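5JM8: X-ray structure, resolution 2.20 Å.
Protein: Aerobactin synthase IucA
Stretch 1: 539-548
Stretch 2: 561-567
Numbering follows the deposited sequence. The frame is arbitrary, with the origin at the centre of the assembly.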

ATOM      1  N   TRP A 539     -30.960  25.429 -29.479  1.00 30.43           N
ATOM      2  CA  TRP A 539     -30.302  25.895 -28.265  1.00 35.76           C
ATOM      3  C   TRP A 539     -29.373  27.048 -28.618  1.00 40.75           C
ATOM      4  O   TRP A 539     -28.404  26.872 -29.356  1.00 44.22           O
ATOM      5  CB  TRP A 539     -29.518  24.768 -27.585  1.00 34.39           C
ATOM      6  CG  TRP A 539     -30.361  23.612 -27.151  1.00 32.94           C
ATOM      7  CD1 TRP A 539     -31.721  23.568 -27.087  1.00 31.64           C
ATOM      8  CD2 TRP A 539     -29.896  22.328 -26.720  1.00 30.41           C
ATOM      9  NE1 TRP A 539     -32.134  22.336 -26.644  1.00 29.54           N
ATOM     10  CE2 TRP A 539     -31.031  21.556 -26.411  1.00 29.06           C
ATOM     11  CE3 TRP A 539     -28.629  21.757 -26.566  1.00 29.15           C
ATOM     12  CZ2 TRP A 539     -30.939  20.243 -25.957  1.00 28.35           C
ATOM     13  CZ3 TRP A 539     -28.540  20.452 -26.115  1.00 28.22           C
ATOM     14  CH2 TRP A 539     -29.688  19.710 -25.816  1.00 27.68           C
ATOM     15  N   ASN A 540     -29.679  28.229 -28.094  1.00 41.24           N
ATOM     16  CA  ASN A 540     -28.859  29.407 -28.335  1.00 41.69           C
ATOM     17  C   ASN A 540     -27.786  29.510 -27.261  1.00 45.25           C
ATOM     18  O   ASN A 540     -28.096  29.584 -26.071  1.00 46.24           O
ATOM     19  CB  ASN A 540     -29.724  30.666 -28.361  1.00 40.24           C
ATOM     20  CG  ASN A 540     -29.100  31.782 -29.170  1.00 41.55           C
ATOM     21  OD1 ASN A 540     -27.964  32.187 -28.918  1.00 40.26           O
ATOM     22  ND2 ASN A 540     -29.837  32.283 -30.154  1.00 44.70           N
ATOM     23  N   VAL A 541     -26.526  29.503 -27.688  1.00 47.13           N
ATOM     24  CA  VAL A 541     -25.396  29.409 -26.768  1.00 43.81           C
ATOM     25  C   VAL A 541     -24.252  30.329 -27.212  1.00 45.64           C
ATOM     26  O   VAL A 541     -24.499  31.364 -27.827  1.00 40.87           O
ATOM     27  CB  VAL A 541     -24.915  27.943 -26.661  1.00 35.55           C
ATOM     28  CG1 VAL A 541     -26.021  27.078 -26.085  1.00 30.64           C
ATOM     29  CG2 VAL A 541     -24.486  27.405 -28.020  1.00 32.21           C
ATOM     30  N   LYS A 542     -23.012  29.958 -26.893  1.00 49.88           N
ATOM     31  CA  LYS A 542     -21.850  30.801 -27.172  1.00 49.75           C
ATOM     32  C   LYS A 542     -20.682  29.977 -27.716  1.00 48.28           C
ATOM     33  O   LYS A 542     -20.253  29.003 -27.094  1.00 48.58           O
ATOM     34  CB  LYS A 542     -21.432  31.546 -25.902  1.00 46.57           C
ATOM     35  CG  LYS A 542     -20.250  32.489 -26.071  1.00 45.36           C
ATOM     36  CD  LYS A 542     -19.859  33.104 -24.736  1.00 45.31           C
ATOM     37  CE  LYS A 542     -18.547  33.863 -24.826  1.00 47.25           C
ATOM     38  NZ  LYS A 542     -18.631  35.001 -25.775  1.00 50.67           N
ATOM     39  N   GLY A 543     -20.175  30.382 -28.879  1.00 40.88           N
ATOM     40  CA  GLY A 543     -19.076  29.689 -29.529  1.00 37.49           C
ATOM     41  C   GLY A 543     -17.721  30.168 -29.047  1.00 36.05           C
ATOM     42  O   GLY A 543     -17.596  31.280 -28.536  1.00 40.53           O
ATOM     43  N   ASN A 544     -16.706  29.324 -29.213  1.00 34.35           N
ATOM     44  CA  ASN A 544     -15.350  29.635 -28.771  1.00 29.63           C
ATOM     45  C   ASN A 544     -14.458  30.162 -29.893  1.00 30.06           C
ATOM     46  O   ASN A 544     -13.514  30.911 -29.642  1.00 32.46           O
ATOM     47  CB  ASN A 544     -14.698  28.393 -28.159  1.00 24.48           C
ATOM     48  CG  ASN A 544     -15.343  27.974 -26.856  1.00 23.51           C
ATOM     49  OD1 ASN A 544     -15.242  28.672 -25.848  1.00 26.93           O
ATOM     50  ND2 ASN A 544     -16.001  26.822 -26.867  1.00 20.13           N
ATOM     51  N   PHE A 545     -14.757  29.770 -31.127  1.00 27.68           N
ATOM     52  CA  PHE A 545     -13.892  30.081 -32.262  1.00 25.42           C
ATOM     53  C   PHE A 545     -13.920  31.575 -32.603  1.00 26.73           C
ATOM     54  O   PHE A 545     -12.868  32.195 -32.756  1.00 24.29           O
ATOM     55  CB  PHE A 545     -14.302  29.245 -33.480  1.00 23.90           C
ATOM     56  CG  PHE A 545     -13.460  29.490 -34.706  1.00 23.79           C
ATOM     57  CD1 PHE A 545     -13.696  30.596 -35.503  1.00 24.61           C
ATOM     58  CD2 PHE A 545     -12.455  28.610 -35.074  1.00 23.26           C
ATOM     59  CE1 PHE A 545     -12.939  30.832 -36.634  1.00 26.31           C
ATOM     60  CE2 PHE A 545     -11.696  28.839 -36.208  1.00 23.36           C
ATOM     61  CZ  PHE A 545     -11.935  29.952 -36.984  1.00 24.29           C
ATOM     62  N   PHE A 546     -15.113  32.153 -32.715  1.00 24.42           N
ATOM     63  CA  PHE A 546     -15.235  33.568 -33.064  1.00 30.11           C
ATOM     64  C   PHE A 546     -15.127  34.439 -31.817  1.00 30.71           C
ATOM     65  O   PHE A 546     -14.892  35.643 -31.908  1.00 34.15           O
ATOM     66  CB  PHE A 546     -16.550  33.831 -33.801  1.00 26.17           C
ATOM     67  CG  PHE A 546     -16.611  33.191 -35.158  1.00 26.30           C
ATOM     68  CD1 PHE A 546     -15.881  33.706 -36.215  1.00 26.85           C
ATOM     69  CD2 PHE A 546     -17.387  32.065 -35.371  1.00 25.92           C
ATOM     70  CE1 PHE A 546     -15.927  33.114 -37.463  1.00 28.30           C
ATOM     71  CE2 PHE A 546     -17.439  31.469 -36.613  1.00 37.90           C
ATOM     72  CZ  PHE A 546     -16.707  31.996 -37.662  1.00 32.51           C
ATOM     73  N   CYS A 547     -15.286  33.820 -30.652  1.00 29.15           N
ATOM     74  CA  CYS A 547     -15.063  34.508 -29.387  1.00 31.99           C
ATOM     75  C   CYS A 547     -13.571  34.718 -29.167  1.00 32.92           C
ATOM     76  O   CYS A 547     -13.143  35.746 -28.639  1.00 37.09           O
ATOM     77  CB  CYS A 547     -15.661  33.717 -28.224  1.00 35.72           C
ATOM     78  SG  CYS A 547     -15.443  34.490 -26.604  1.00 37.80           S
ATOM     79  N   TYR A 548     -12.782  33.733 -29.581  1.00 30.66           N
ATOM     80  CA  TYR A 548     -11.335  33.761 -29.401  1.00 28.39           C
ATOM     81  C   TYR A 548     -10.679  34.678 -30.429  1.00 31.83           C
ATOM     82  O   TYR A 548      -9.637  35.286 -30.173  1.00 34.46           O
ATOM     83  CB  TYR A 548     -10.773  32.344 -29.517  1.00 24.06           C
ATOM     84  CG  TYR A 548      -9.354  32.191 -29.034  1.00 22.89           C
ATOM     85  CD1 TYR A 548      -9.056  32.288 -27.688  1.00 23.67           C
ATOM     86  CD2 TYR A 548      -8.318  31.934 -29.919  1.00 22.89           C
ATOM     87  CE1 TYR A 548      -7.770  32.146 -27.232  1.00 23.36           C
ATOM     88  CE2 TYR A 548      -7.023  31.788 -29.471  1.00 22.56           C
ATOM     89  CZ  TYR A 548      -6.757  31.893 -28.123  1.00 22.23           C
ATOM     90  OH  TYR A 548      -5.474  31.746 -27.664  1.00 21.95           O
ATOM     91  N   SER A 561     -24.224  38.463 -33.171  1.00 64.17           N
ATOM     92  CA  SER A 561     -25.054  37.407 -33.732  1.00 63.25           C
ATOM     93  C   SER A 561     -24.195  36.197 -34.075  1.00 60.79           C
ATOM     94  O   SER A 561     -24.716  35.104 -34.301  1.00 63.31           O
ATOM     95  CB  SER A 561     -25.799  37.899 -34.974  1.00 65.51           C
ATOM     96  N   VAL A 562     -22.880  36.403 -34.113  1.00 50.56           N
ATOM     97  CA  VAL A 562     -21.936  35.343 -34.447  1.00 49.50           C
ATOM     98  C   VAL A 562     -21.279  34.775 -33.190  1.00 49.85           C
ATOM     99  O   VAL A 562     -20.934  33.593 -33.141  1.00 51.05           O
ATOM    100  CB  VAL A 562     -20.837  35.844 -35.418  1.00 49.99           C
ATOM    101  CG1 VAL A 562     -19.976  36.922 -34.760  1.00 52.82           C
ATOM    102  CG2 VAL A 562     -19.973  34.683 -35.890  1.00 46.60           C
ATOM    103  N   ILE A 563     -21.094  35.625 -32.184  1.00 55.17           N
ATOM    104  CA  ILE A 563     -20.510  35.195 -30.915  1.00 53.52           C
ATOM    105  C   ILE A 563     -21.381  34.111 -30.293  1.00 52.16           C
ATOM    106  O   ILE A 563     -20.883  33.188 -29.646  1.00 46.94           O
ATOM    107  CB  ILE A 563     -20.356  36.376 -29.916  1.00 50.48           C
ATOM    108  CG1 ILE A 563     -19.466  35.970 -28.740  1.00 49.50           C
ATOM    109  CG2 ILE A 563     -21.717  36.863 -29.412  1.00 45.94           C
ATOM    110  CD1 ILE A 563     -18.008  35.870 -29.092  1.00 46.56           C
ATOM    111  N   TYR A 564     -22.686  34.243 -30.508  1.00 56.01           N
ATOM    112  CA  TYR A 564     -23.668  33.285 -30.021  1.00 53.94           C
ATOM    113  C   TYR A 564     -24.433  32.694 -31.200  1.00 50.20           C
ATOM    114  O   TYR A 564     -24.894  33.431 -32.072  1.00 55.43           O
ATOM    115  CB  TYR A 564     -24.630  33.961 -29.045  1.00 55.65           C
ATOM    116  N   PHE A 565     -24.565  31.369 -31.228  1.00 40.33           N
ATOM    117  CA  PHE A 565     -25.209  30.694 -32.350  1.00 37.73           C
ATOM    118  C   PHE A 565     -26.235  29.660 -31.894  1.00 37.89           C
ATOM    119  O   PHE A 565     -26.145  29.112 -30.794  1.00 36.51           O
ATOM    120  CB  PHE A 565     -24.159  30.024 -33.236  1.00 35.46           C
ATOM    121  CG  PHE A 565     -23.450  28.880 -32.574  1.00 35.89           C
ATOM    122  CD1 PHE A 565     -22.316  29.102 -31.812  1.00 37.78           C
ATOM    123  CD2 PHE A 565     -23.914  27.583 -32.716  1.00 35.17           C
ATOM    124  CE1 PHE A 565     -21.659  28.051 -31.202  1.00 37.74           C
ATOM    125  CE2 PHE A 565     -23.262  26.529 -32.109  1.00 35.25           C
ATOM    126  CZ  PHE A 565     -22.133  26.762 -31.351  1.00 36.52           C
ATOM    127  N   ASP A 566     -27.206  29.394 -32.763  1.00 35.97           N
ATOM    128  CA  ASP A 566     -28.280  28.459 -32.463  1.00 36.36           C
ATOM    129  C   ASP A 566     -27.857  27.027 -32.752  1.00 40.84           C
ATOM    130  O   ASP A 566     -27.400  26.705 -33.850  1.00 45.17           O
ATOM    131  CB  ASP A 566     -29.527  28.819 -33.265  1.00 35.49           C
ATOM    132  CG  ASP A 566     -29.950  30.255 -33.055  1.00 40.25           C
ATOM    133  OD1 ASP A 566     -29.567  30.837 -32.016  1.00 38.16           O
ATOM    134  OD2 ASP A 566     -30.658  30.807 -33.924  1.00 47.30           O
ATOM    135  N   PHE A 567     -28.026  26.175 -31.746  1.00 40.71           N
ATOM    136  CA  PHE A 567     -27.598  24.786 -31.809  1.00 36.96           C
ATOM    137  C   PHE A 567     -28.803  23.872 -31.980  1.00 37.82           C
ATOM    138  O   PHE A 567     -29.666  23.797 -31.103  1.00 38.97           O
ATOM    139  CB  PHE A 567     -26.817  24.424 -30.543  1.00 32.62           C
ATOM    140  CG  PHE A 567     -26.385  22.988 -30.478  1.00 30.65           C
ATOM    141  CD1 PHE A 567     -25.280  22.552 -31.188  1.00 31.34           C
ATOM    142  CD2 PHE A 567     -27.073  22.078 -29.692  1.00 31.40           C
ATOM    143  CE1 PHE A 567     -24.875  21.232 -31.126  1.00 31.42           C
ATOM    144  CE2 PHE A 567     -26.673  20.757 -29.624  1.00 31.91           C
ATOM    145  CZ  PHE A 567     -25.572  20.334 -30.341  1.00 31.74           C
TER

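Three residues cover the most surface in this contact: Ile563 first, then Trp539 and Phe567 equally. They mark its two ends, and a backbone ladder joins them.

At the sheet end, Trp539 and Phe567 form an antiparallel hydrogen-bonded pair. Trp539 N donates to Phe567 O at 2.6 Å, and Phe567 N returns the bond to Trp539 O at 2.5 Å, both short. Because the two residues sit directly across from each other, their side chains leave on the same face of the sheet, and the rings meet there with Trp539 CE3 3.5 Å from Phe567 CD2. The planes are inclined by 34° and the centroids lie 5.7 Å apart, an oblique packing in a buried setting. The register places the two side chains together, with chi1 m for Trp539 and t for Phe567.

The ladder outlasts the strands. Val541 N donates to Phe565 O at 3.2 Å, and Gly543 N to Ile563 O at 3.0 Å, so alternate residues of the first stretch keep their partners in what is already loop. Gly543 also makes room: its CA lies 3.5 Å from Phe565 CE1, at the ring edge, and an ideal CB would stand only 3.1 Å from that same atom. Val541 CG2 packs over a face of the Phe565 ring, 4.1 Å from CZ.

At the far end, Ile563 combines both modes of contact. While its carbonyl accepts the Gly543 bond, its side chain, with chi1 t and chi2 p, brings CD1 to 3.3 Å from Cys547 CB on the helix. Beside it, Val562 CG2 sits over the face of the Phe546 ring, 3.7 Å from CD2. The rule is economical: backbone bonds fix the register, and apolar side chains extend the contact from sheet to helix.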